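Local coordinates for protein adhesin competence repressor (Streptococcus pyogenes serotype M3, PDB 5JLU) that acts as a zinc-responsive transcription regulator of the MarR family, binding DNA through a winged helix-turn-helix domain, at residues M83-K88 and E99-A104. Residues are numbered along the deposited sequence; the frame is centred on the assembly and turned at random.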
# COMPACT_ATOMS: atom_id res chain seq x y z
N MET A 83 7.70 22.14 -5.20
CA MET A 83 6.29 21.77 -5.06
C MET A 83 5.59 22.56 -3.96
O MET A 83 4.40 22.78 -4.01
CB MET A 83 6.23 20.25 -4.81
CG MET A 83 5.23 19.53 -5.66
SD MET A 83 5.58 19.66 -7.41
CE MET A 83 6.10 17.98 -7.67
N LEU A 84 6.33 22.96 -2.94
CA LEU A 84 5.81 23.66 -1.73
C LEU A 84 6.69 24.80 -1.41
O LEU A 84 7.87 24.74 -1.68
CB LEU A 84 5.89 22.77 -0.44
CG LEU A 84 4.95 21.58 -0.30
CD1 LEU A 84 5.03 20.82 0.98
CD2 LEU A 84 3.54 22.04 -0.55
N ALA A 85 6.12 25.79 -0.74
CA ALA A 85 6.87 26.88 -0.18
C ALA A 85 6.34 27.11 1.22
O ALA A 85 5.14 26.96 1.49
CB ALA A 85 6.71 28.14 -1.02
N GLY A 86 7.28 27.36 2.12
CA GLY A 86 7.02 27.59 3.51
C GLY A 86 7.05 29.09 3.77
O GLY A 86 7.85 29.81 3.17
N THR A 87 6.20 29.51 4.68
CA THR A 87 6.19 30.88 5.20
C THR A 87 5.86 30.84 6.69
O THR A 87 4.93 30.11 7.13
CB THR A 87 5.17 31.73 4.41
OG1 THR A 87 3.92 31.07 4.50
CG2 THR A 87 5.54 31.83 2.88
N LYS A 88 6.60 31.59 7.49
CA LYS A 88 6.36 31.56 8.91
C LYS A 88 5.18 32.44 9.24
O LYS A 88 4.86 33.35 8.49
CB LYS A 88 7.60 31.95 9.70
CG LYS A 88 8.84 31.20 9.24
CD LYS A 88 9.94 31.01 10.32
CE LYS A 88 11.19 30.45 9.62
NZ LYS A 88 12.24 29.96 10.53
N GLU A 99 2.41 25.79 1.78
CA GLU A 99 1.43 25.82 0.72
C GLU A 99 2.02 25.49 -0.63
O GLU A 99 3.24 25.53 -0.84
CB GLU A 99 0.75 27.18 0.69
CG GLU A 99 1.60 28.29 0.15
CD GLU A 99 1.02 29.68 0.49
OE1 GLU A 99 1.67 30.63 0.03
OE2 GLU A 99 -0.04 29.81 1.19
N LEU A 100 1.12 25.15 -1.51
CA LEU A 100 1.46 24.64 -2.81
C LEU A 100 2.02 25.78 -3.69
O LEU A 100 1.50 26.90 -3.65
CB LEU A 100 0.17 24.07 -3.44
CG LEU A 100 -0.13 22.56 -3.29
CD1 LEU A 100 -0.27 22.15 -1.84
CD2 LEU A 100 -1.38 22.23 -4.07
N THR A 101 3.01 25.47 -4.50
CA THR A 101 3.43 26.39 -5.52
C THR A 101 2.54 26.10 -6.73
O THR A 101 1.88 25.07 -6.79
CB THR A 101 4.84 26.12 -5.94
OG1 THR A 101 4.91 24.79 -6.51
CG2 THR A 101 5.81 26.29 -4.73
N GLU A 102 2.55 27.02 -7.69
CA GLU A 102 1.75 26.90 -8.92
C GLU A 102 1.95 25.61 -9.63
O GLU A 102 0.99 25.00 -10.10
CB GLU A 102 2.06 28.05 -9.93
CG GLU A 102 0.79 28.56 -10.62
CD GLU A 102 -0.31 28.93 -9.62
OE1 GLU A 102 0.01 29.52 -8.54
OE2 GLU A 102 -1.49 28.59 -9.89
N LEU A 103 3.21 25.23 -9.74
CA LEU A 103 3.60 23.95 -10.35
C LEU A 103 2.97 22.67 -9.70
O LEU A 103 2.85 21.60 -10.35
CB LEU A 103 5.13 23.86 -10.27
CG LEU A 103 5.84 22.61 -10.78
CD1 LEU A 103 5.78 22.62 -12.30
CD2 LEU A 103 7.29 22.55 -10.29
N ALA A 104 2.64 22.75 -8.41
CA ALA A 104 2.09 21.56 -7.66
C ALA A 104 0.61 21.37 -7.91
O ALA A 104 0.11 20.27 -7.80
CB ALA A 104 2.31 21.74 -6.19
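E99 and A85 face each other as an antiparallel, hydrogen-bonded pair. E99 N donates to A85 O at 3.0 Å, and A85 N returns a bond to E99 O at 2.9 Å. The CA-H of L84 also leans on E99 O, which thus receives a second, weaker contact, and L84 CD2 lies 3.5 Å from the same oxygen. The E99 side chain leaves on the same sheet face as A85, with CG between the backbone N and the carbonyl carbon (chi1 74°). Its aliphatic CG covers A85 O while the carboxylate can sit at a partly exposed place; the side chain also touches R54.

L100 pairs with L84 at the next, non-hydrogen-bonded position. The two side chains diverge from the pair, and only the methyls L84 CD2 and L100 CD1 come together, at 4.0 Å, with L50 of helix 41-52 touching both leucines; branched apolar chains suit this place. Strands 84-88 and 96-100 form the beta hairpin, or wing, of the winged helix-turn-helix fold of MarR regulators, and the contact lies at its base, where the returning strand runs on toward helix 105-127.

At T101 the pairing ends with T101 N bonded to M83 O at 3.1 Å, the donor standing 48° out of the carbonyl plane. The OG1 hydroxyl hydrogen-bonds to D82 O, while CG2 lies against the backbone of L84, 3.7 Å from L84 C: threonine serves with both branches.

Beyond the turn, L103 reaches the sulphur of M83 loosely through CD2. A104, whose N bonds back to T101 O, presses its CB against M83 CG at 3.7 Å and M83 O at 3.2 Å, a buried spot suited to a single methyl beside the bent methionine chain, which also packs on L47 and L78.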